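Local coordinates for protein imidazolonepropionase (PDB 2Q09) that hydrolyses the ring carbon-nitrogen bond of imidazolone-5-propanoate to give N-formimidoyl-L-glutamate, the third step of histidine degradation, at residues A[107-112]-A[144-150]; A[187-191]-A[220-224]. One frame throughout, in Å; residues are numbered along the deposited sequence.

Contact 1: A[107-112]-A[144-150]; sequences TVRATR and YGLTLED. With DI6 (3-[(4S)-2,5-dioxoimidazolidin-4-yl]propanoic acid), chain C.
Thr107 lays CG2 over one face of the Tyr144 ring, a CH-pi contact 3.7 Å from the centroid. This is the tight, buried side, where helix 104-113 backs the ligand pocket of a metal-dependent amidohydrolase. With OG1 beside the backbone N (chi1 -65°), bonding to Arg81, CG2 stands anti to that N and meets the ring. Tyr144 OH donates to the inhibitor carboxylate, 2.7 Å from O9 of DI6. The Tyr144 carbonyl oxygen sits 3.3 Å from CA of Val108.

Toward the partly exposed end, polar bonds replace this packing. Arg112, extended, sends NE straight to Gly145 O, 2.9 Å away and in the guanidinium plane. Its NH2 reaches Leu146 O at 3.2 Å, less straight, from above the carbonyl plane, and CG2 of Thr147 covers one guanidinium face. Without the guanidinium, as with an alanine here, both carbonyls would probably lose these donors and Glu182 its salt-bridge mate. Asp150 packs its carboxylate against CG of Arg112, but with OD2 well off the guanidinium plane the attraction is probably charge alone. Chemically, methyl packing is thus likely to steady the phenol holding the inhibitor, and probably the substrate, while a cation probably ties down the next turn.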
ATOM      1  N   THR A 107     -11.911  14.976  -9.273  1.00 22.50           N
ATOM      2  CA  THR A 107     -10.636  14.302  -9.481  1.00 21.32           C
ATOM      3  C   THR A 107     -10.751  13.413 -10.723  1.00 22.57           C
ATOM      4  O   THR A 107      -9.801  13.265 -11.493  1.00 22.78           O
ATOM      5  CB  THR A 107     -10.250  13.428  -8.272  1.00 21.40           C
ATOM      6  OG1 THR A 107     -10.027  14.260  -7.126  1.00 20.82           O
ATOM      7  CG2 THR A 107      -8.972  12.661  -8.568  1.00 21.02           C
ATOM      8  N   VAL A 108     -11.917  12.805 -10.905  1.00 21.82           N
ATOM      9  CA  VAL A 108     -12.143  11.953 -12.065  1.00 23.02           C
ATOM     10  C   VAL A 108     -12.067  12.764 -13.365  1.00 22.24           C
ATOM     11  O   VAL A 108     -11.412  12.368 -14.333  1.00 22.02           O
ATOM     12  CB  VAL A 108     -13.517  11.260 -11.981  1.00 22.24           C
ATOM     13  CG1 VAL A 108     -13.801  10.504 -13.281  1.00 22.46           C
ATOM     14  CG2 VAL A 108     -13.531  10.290 -10.809  1.00 20.60           C
ATOM     15  N   ARG A 109     -12.725  13.917 -13.388  1.00 23.64           N
ATOM     16  CA  ARG A 109     -12.692  14.747 -14.586  1.00 25.19           C
ATOM     17  C   ARG A 109     -11.273  15.241 -14.873  1.00 24.38           C
ATOM     18  O   ARG A 109     -10.812  15.214 -16.016  1.00 23.52           O
ATOM     19  CB  ARG A 109     -13.643  15.938 -14.437  1.00 28.50           C
ATOM     20  CG  ARG A 109     -15.112  15.537 -14.276  1.00 34.23           C
ATOM     21  CD  ARG A 109     -16.013  16.754 -14.351  1.00 39.51           C
ATOM     22  NE  ARG A 109     -17.409  16.476 -14.014  1.00 42.63           N
ATOM     23  CZ  ARG A 109     -18.169  15.567 -14.610  1.00 44.78           C
ATOM     24  NH1 ARG A 109     -17.679  14.820 -15.589  1.00 46.06           N
ATOM     25  NH2 ARG A 109     -19.431  15.408 -14.238  1.00 45.23           N
ATOM     26  N   ALA A 110     -10.581  15.692 -13.837  1.00 22.74           N
ATOM     27  CA  ALA A 110      -9.220  16.178 -14.014  1.00 23.07           C
ATOM     28  C   ALA A 110      -8.299  15.056 -14.496  1.00 21.96           C
ATOM     29  O   ALA A 110      -7.432  15.271 -15.347  1.00 21.27           O
ATOM     30  CB  ALA A 110      -8.691  16.758 -12.700  1.00 22.08           C
ATOM     31  N   THR A 111      -8.479  13.856 -13.945  1.00 21.54           N
ATOM     32  CA  THR A 111      -7.627  12.731 -14.317  1.00 21.49           C
ATOM     33  C   THR A 111      -7.942  12.213 -15.726  1.00 22.30           C
ATOM     34  O   THR A 111      -7.034  11.842 -16.465  1.00 22.17           O
ATOM     35  CB  THR A 111      -7.731  11.587 -13.281  1.00 22.39           C
ATOM     36  OG1 THR A 111      -7.345  12.087 -11.993  1.00 21.51           O
ATOM     37  CG2 THR A 111      -6.803  10.430 -13.644  1.00 21.48           C
ATOM     38  N   ARG A 112      -9.216  12.203 -16.106  1.00 23.24           N
ATOM     39  CA  ARG A 112      -9.584  11.766 -17.457  1.00 22.91           C
ATOM     40  C   ARG A 112      -8.973  12.740 -18.461  1.00 24.36           C
ATOM     41  O   ARG A 112      -8.450  12.347 -19.505  1.00 22.95           O
ATOM     42  CB  ARG A 112     -11.092  11.799 -17.658  1.00 22.24           C
ATOM     43  CG  ARG A 112     -11.886  10.738 -16.946  1.00 20.39           C
ATOM     44  CD  ARG A 112     -13.362  10.997 -17.202  1.00 21.04           C
ATOM     45  NE  ARG A 112     -14.201   9.878 -16.797  1.00 22.44           N
ATOM     46  CZ  ARG A 112     -15.515   9.840 -16.982  1.00 21.95           C
ATOM     47  NH1 ARG A 112     -16.119  10.874 -17.559  1.00 23.05           N
ATOM     48  NH2 ARG A 112     -16.213   8.766 -16.633  1.00 21.54           N
ATOM     49  N   TYR A 144      -9.649   6.559 -10.821  1.00 23.04           N
ATOM     50  CA  TYR A 144      -9.993   7.956 -11.067  1.00 22.65           C
ATOM     51  C   TYR A 144     -10.243   8.184 -12.560  1.00 23.41           C
ATOM     52  O   TYR A 144     -10.305   9.331 -13.022  1.00 22.53           O
ATOM     53  CB  TYR A 144      -8.882   8.891 -10.571  1.00 21.96           C
ATOM     54  CG  TYR A 144      -8.793   8.982  -9.057  1.00 22.47           C
ATOM     55  CD1 TYR A 144      -9.932   9.220  -8.290  1.00 22.84           C
ATOM     56  CD2 TYR A 144      -7.574   8.843  -8.395  1.00 23.32           C
ATOM     57  CE1 TYR A 144      -9.869   9.318  -6.903  1.00 23.68           C
ATOM     58  CE2 TYR A 144      -7.492   8.942  -7.002  1.00 23.41           C
ATOM     59  CZ  TYR A 144      -8.646   9.180  -6.265  1.00 25.16           C
ATOM     60  OH  TYR A 144      -8.569   9.292  -4.895  1.00 26.60           O
ATOM     61  N   GLY A 145     -10.386   7.080 -13.299  1.00 23.06           N
ATOM     62  CA  GLY A 145     -10.628   7.166 -14.730  1.00 23.99           C
ATOM     63  C   GLY A 145     -12.093   6.898 -15.025  1.00 23.70           C
ATOM     64  O   GLY A 145     -12.753   7.665 -15.724  1.00 23.35           O
ATOM     65  N   LEU A 146     -12.603   5.805 -14.470  1.00 22.67           N
ATOM     66  CA  LEU A 146     -13.997   5.417 -14.648  1.00 23.49           C
ATOM     67  C   LEU A 146     -14.472   5.305 -16.108  1.00 24.91           C
ATOM     68  O   LEU A 146     -15.615   5.656 -16.445  1.00 24.02           O
ATOM     69  CB  LEU A 146     -14.906   6.353 -13.840  1.00 22.85           C
ATOM     70  CG  LEU A 146     -14.575   6.370 -12.332  1.00 23.87           C
ATOM     71  CD1 LEU A 146     -15.705   7.059 -11.570  1.00 24.02           C
ATOM     72  CD2 LEU A 146     -14.393   4.950 -11.804  1.00 24.46           C
ATOM     73  N   THR A 147     -13.566   4.831 -16.959  1.00 24.65           N
ATOM     74  CA  THR A 147     -13.828   4.548 -18.376  1.00 25.97           C
ATOM     75  C   THR A 147     -12.774   3.484 -18.641  1.00 25.64           C
ATOM     76  O   THR A 147     -11.783   3.418 -17.913  1.00 25.73           O
ATOM     77  CB  THR A 147     -13.549   5.744 -19.327  1.00 26.18           C
ATOM     78  OG1 THR A 147     -12.137   5.916 -19.484  1.00 26.11           O
ATOM     79  CG2 THR A 147     -14.173   7.031 -18.779  1.00 23.69           C
ATOM     80  N   LEU A 148     -12.961   2.647 -19.653  1.00 25.51           N
ATOM     81  CA  LEU A 148     -11.966   1.620 -19.920  1.00 24.18           C
ATOM     82  C   LEU A 148     -10.598   2.227 -20.222  1.00 24.23           C
ATOM     83  O   LEU A 148      -9.605   1.874 -19.578  1.00 22.31           O
ATOM     84  CB  LEU A 148     -12.409   0.724 -21.081  1.00 25.76           C
ATOM     85  CG  LEU A 148     -11.531  -0.507 -21.360  1.00 26.69           C
ATOM     86  CD1 LEU A 148     -12.343  -1.553 -22.119  1.00 26.62           C
ATOM     87  CD2 LEU A 148     -10.284  -0.105 -22.155  1.00 26.59           C
ATOM     88  N   GLU A 149     -10.539   3.132 -21.194  1.00 23.69           N
ATOM     89  CA  GLU A 149      -9.264   3.740 -21.565  1.00 23.86           C
ATOM     90  C   GLU A 149      -8.575   4.497 -20.430  1.00 23.65           C
ATOM     91  O   GLU A 149      -7.357   4.421 -20.274  1.00 23.09           O
ATOM     92  CB  GLU A 149      -9.437   4.691 -22.756  1.00 26.34           C
ATOM     93  CG  GLU A 149      -9.796   3.990 -24.054  1.00 29.94           C
ATOM     94  CD  GLU A 149     -11.290   3.799 -24.237  1.00 31.65           C
ATOM     95  OE1 GLU A 149     -12.048   3.916 -23.248  1.00 31.32           O
ATOM     96  OE2 GLU A 149     -11.708   3.530 -25.383  1.00 34.12           O
ATOM     97  N   ASP A 150      -9.342   5.241 -19.644  1.00 23.26           N
ATOM     98  CA  ASP A 150      -8.727   6.008 -18.567  1.00 24.80           C
ATOM     99  C   ASP A 150      -8.237   5.137 -17.411  1.00 24.38           C
ATOM    100  O   ASP A 150      -7.205   5.428 -16.813  1.00 25.91           O
ATOM    101  CB  ASP A 150      -9.692   7.090 -18.095  1.00 23.13           C
ATOM    102  CG  ASP A 150      -9.948   8.140 -19.174  1.00 24.08           C
ATOM    103  OD1 ASP A 150      -8.990   8.846 -19.555  1.00 21.09           O
ATOM    104  OD2 ASP A 150     -11.094   8.253 -19.654  1.00 24.55           O
TER
HETATM  105  N1  DI6 C 600     -12.340   5.727   0.378  1.00 36.27           N
HETATM  106  C2  DI6 C 600     -11.579   6.827   0.568  1.00 35.80           C
HETATM  107  O2  DI6 C 600     -11.381   7.411   1.617  1.00 34.50           O
HETATM  108  C3  DI6 C 600     -10.997   7.182  -0.822  1.00 35.08           C
HETATM  109  N4  DI6 C 600     -11.585   6.133  -1.684  1.00 35.79           N
HETATM  110  C5  DI6 C 600     -12.342   5.337  -0.903  1.00 36.84           C
HETATM  111  O5  DI6 C 600     -12.952   4.362  -1.316  1.00 36.98           O
HETATM  112  C6  DI6 C 600     -11.415   8.583  -1.245  1.00 33.45           C
HETATM  113  C7  DI6 C 600     -10.863   8.979  -2.617  1.00 34.18           C
HETATM  114  C8  DI6 C 600     -11.250  10.388  -3.089  1.00 33.76           C
HETATM  115  O9  DI6 C 600     -10.589  10.881  -4.024  1.00 33.75           O
HETATM  116  O10 DI6 C 600     -12.197  11.009  -2.542  1.00 34.71           O

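Contact 2: A[187-191]-A[220-224]; sequences PDSWV and FSLAQ
Trp190 and Phe220 meet rim to rim, neither over a face of the other, with their planes 38° apart. CZ of Phe220 comes in at the edge of the indole, in its plane, 3.5 Å from CD1 of Trp190. The setting is the TIM-barrel fold of the amidohydrolases, in which helix 187-204 packs here against the start of helix 222-234, and that start carries a capping box. In the box, Gln224 N donates to Ser221 OG, while Ser221 N returns a bond to Gln224 OE1, 3.1 Å away and on a lone pair in the carbonyl plane.

The same amide also serves the neighbouring helix. CG anti to the carbonyl carbon (chi1 -59°) and a chain extended beyond it (chi2 175°) carry the Gln224 amide to the first turn of helix 187-204, where NE2 passes 3.7 Å from CB of Pro187. Val191 touches both sides, its CG2 near CE1 of Phe220, oblique to that ring, and 3.9 Å from CB of Gln224. At the exposed margin, Gln224 NE2 gives an almost straight hydrogen bond, 3.1 Å long, to OD2 of Asp188, meeting that oxygen from above the carboxylate plane.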
ATOM      1  N   PRO A 187     -26.168   1.846 -12.533  1.00 41.05           N
ATOM      2  CA  PRO A 187     -24.977   1.338 -11.843  1.00 40.09           C
ATOM      3  C   PRO A 187     -24.568  -0.067 -12.273  1.00 39.18           C
ATOM      4  O   PRO A 187     -23.380  -0.369 -12.408  1.00 38.55           O
ATOM      5  CB  PRO A 187     -25.396   1.373 -10.377  1.00 41.12           C
ATOM      6  CG  PRO A 187     -26.333   2.534 -10.324  1.00 41.65           C
ATOM      7  CD  PRO A 187     -27.164   2.324 -11.555  1.00 41.58           C
ATOM      8  N   ASP A 188     -25.564  -0.922 -12.480  1.00 38.37           N
ATOM      9  CA  ASP A 188     -25.322  -2.302 -12.881  1.00 37.64           C
ATOM     10  C   ASP A 188     -24.725  -2.407 -14.271  1.00 37.17           C
ATOM     11  O   ASP A 188     -24.026  -3.364 -14.590  1.00 36.80           O
ATOM     12  CB  ASP A 188     -26.626  -3.095 -12.815  1.00 39.49           C
ATOM     13  CG  ASP A 188     -27.067  -3.347 -11.392  1.00 41.87           C
ATOM     14  OD1 ASP A 188     -28.222  -3.026 -11.050  1.00 44.10           O
ATOM     15  OD2 ASP A 188     -26.250  -3.872 -10.610  1.00 42.58           O
ATOM     16  N   SER A 189     -25.002  -1.409 -15.101  1.00 36.74           N
ATOM     17  CA  SER A 189     -24.478  -1.387 -16.452  1.00 37.49           C
ATOM     18  C   SER A 189     -22.976  -1.130 -16.362  1.00 36.08           C
ATOM     19  O   SER A 189     -22.193  -1.675 -17.142  1.00 36.24           O
ATOM     20  CB  SER A 189     -25.167  -0.287 -17.261  1.00 38.24           C
ATOM     21  OG  SER A 189     -24.996  -0.500 -18.650  1.00 42.28           O
ATOM     22  N   TRP A 190     -22.585  -0.306 -15.394  1.00 34.88           N
ATOM     23  CA  TRP A 190     -21.178   0.018 -15.187  1.00 33.68           C
ATOM     24  C   TRP A 190     -20.470  -1.238 -14.683  1.00 33.95           C
ATOM     25  O   TRP A 190     -19.350  -1.537 -15.084  1.00 34.19           O
ATOM     26  CB  TRP A 190     -21.046   1.163 -14.171  1.00 33.07           C
ATOM     27  CG  TRP A 190     -19.633   1.455 -13.751  1.00 32.04           C
ATOM     28  CD1 TRP A 190     -19.157   1.512 -12.470  1.00 32.72           C
ATOM     29  CD2 TRP A 190     -18.512   1.715 -14.610  1.00 31.40           C
ATOM     30  NE1 TRP A 190     -17.807   1.788 -12.478  1.00 31.40           N
ATOM     31  CE2 TRP A 190     -17.388   1.916 -13.775  1.00 32.50           C
ATOM     32  CE3 TRP A 190     -18.348   1.795 -16.003  1.00 31.38           C
ATOM     33  CZ2 TRP A 190     -16.115   2.197 -14.286  1.00 30.55           C
ATOM     34  CZ3 TRP A 190     -17.077   2.074 -16.512  1.00 29.87           C
ATOM     35  CH2 TRP A 190     -15.979   2.271 -15.652  1.00 30.78           C
ATOM     36  N   VAL A 191     -21.128  -1.979 -13.801  1.00 35.18           N
ATOM     37  CA  VAL A 191     -20.548  -3.206 -13.277  1.00 35.23           C
ATOM     38  C   VAL A 191     -20.312  -4.194 -14.423  1.00 35.82           C
ATOM     39  O   VAL A 191     -19.275  -4.856 -14.470  1.00 35.17           O
ATOM     40  CB  VAL A 191     -21.459  -3.848 -12.204  1.00 36.11           C
ATOM     41  CG1 VAL A 191     -20.884  -5.190 -11.768  1.00 34.82           C
ATOM     42  CG2 VAL A 191     -21.576  -2.916 -11.004  1.00 35.69           C
ATOM     43  N   PHE A 220     -20.391   0.593  -3.917  1.00 40.27           N
ATOM     44  CA  PHE A 220     -20.980  -0.540  -4.616  1.00 38.94           C
ATOM     45  C   PHE A 220     -21.518  -1.539  -3.603  1.00 38.54           C
ATOM     46  O   PHE A 220     -20.907  -1.771  -2.564  1.00 37.05           O
ATOM     47  CB  PHE A 220     -19.940  -1.195  -5.531  1.00 39.26           C
ATOM     48  CG  PHE A 220     -19.609  -0.368  -6.736  1.00 39.91           C
ATOM     49  CD1 PHE A 220     -20.322  -0.526  -7.919  1.00 40.86           C
ATOM     50  CD2 PHE A 220     -18.632   0.618  -6.666  1.00 39.57           C
ATOM     51  CE1 PHE A 220     -20.075   0.298  -9.014  1.00 40.82           C
ATOM     52  CE2 PHE A 220     -18.378   1.446  -7.756  1.00 39.81           C
ATOM     53  CZ  PHE A 220     -19.102   1.285  -8.931  1.00 40.26           C
ATOM     54  N   SER A 221     -22.678  -2.110  -3.903  1.00 38.70           N
ATOM     55  CA  SER A 221     -23.307  -3.076  -3.009  1.00 38.05           C
ATOM     56  C   SER A 221     -22.513  -4.370  -2.935  1.00 37.55           C
ATOM     57  O   SER A 221     -21.569  -4.585  -3.695  1.00 36.71           O
ATOM     58  CB  SER A 221     -24.729  -3.391  -3.474  1.00 38.75           C
ATOM     59  OG  SER A 221     -24.712  -4.193  -4.642  1.00 37.81           O
ATOM     60  N   LEU A 222     -22.912  -5.229  -2.006  1.00 37.05           N
ATOM     61  CA  LEU A 222     -22.269  -6.517  -1.810  1.00 36.70           C
ATOM     62  C   LEU A 222     -22.465  -7.366  -3.069  1.00 36.45           C
ATOM     63  O   LEU A 222     -21.555  -8.063  -3.511  1.00 36.39           O
ATOM     64  CB  LEU A 222     -22.886  -7.206  -0.591  1.00 37.83           C
ATOM     65  CG  LEU A 222     -22.223  -8.452  -0.008  1.00 38.54           C
ATOM     66  CD1 LEU A 222     -20.866  -8.091   0.594  1.00 38.45           C
ATOM     67  CD2 LEU A 222     -23.134  -9.042   1.055  1.00 37.99           C
ATOM     68  N   ALA A 223     -23.656  -7.292  -3.651  1.00 36.44           N
ATOM     69  CA  ALA A 223     -23.968  -8.055  -4.857  1.00 35.85           C
ATOM     70  C   ALA A 223     -23.115  -7.592  -6.035  1.00 35.61           C
ATOM     71  O   ALA A 223     -22.560  -8.411  -6.760  1.00 35.33           O
ATOM     72  CB  ALA A 223     -25.453  -7.920  -5.193  1.00 35.35           C
ATOM     73  N   GLN A 224     -23.012  -6.282  -6.221  1.00 35.58           N
ATOM     74  CA  GLN A 224     -22.218  -5.740  -7.314  1.00 35.19           C
ATOM     75  C   GLN A 224     -20.743  -6.030  -7.083  1.00 34.60           C
ATOM     76  O   GLN A 224     -19.981  -6.210  -8.032  1.00 34.06           O
ATOM     77  CB  GLN A 224     -22.451  -4.238  -7.426  1.00 35.77           C
ATOM     78  CG  GLN A 224     -23.907  -3.888  -7.676  1.00 38.03           C
ATOM     79  CD  GLN A 224     -24.157  -2.401  -7.662  1.00 39.21           C
ATOM     80  OE1 GLN A 224     -23.731  -1.699  -6.747  1.00 41.25           O
ATOM     81  NE2 GLN A 224     -24.863  -1.911  -8.674  1.00 39.29           N
TER

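Followed from the N terminus, the chain first lays down helix 104-113, then runs through helix 116-133 and strand 135-141 before contact 1 closes that loop at 144-150. Helix 148-164 and strand 168-176 follow, and contact 2 opens only at 187, closing at 220-224 after strand 210-213. The two loops are therefore in series, neither nested nor crossed. They nevertheless touch: CH2 of Trp190 lies 3.4 Å from the carbonyl carbon of Leu146, although the contact centres are about 18 Å apart. Together they show how successive closures of about thirty residues, each spanning a barrel strand, can join the helices 104-113, 148-164, 187-204 and 222-234.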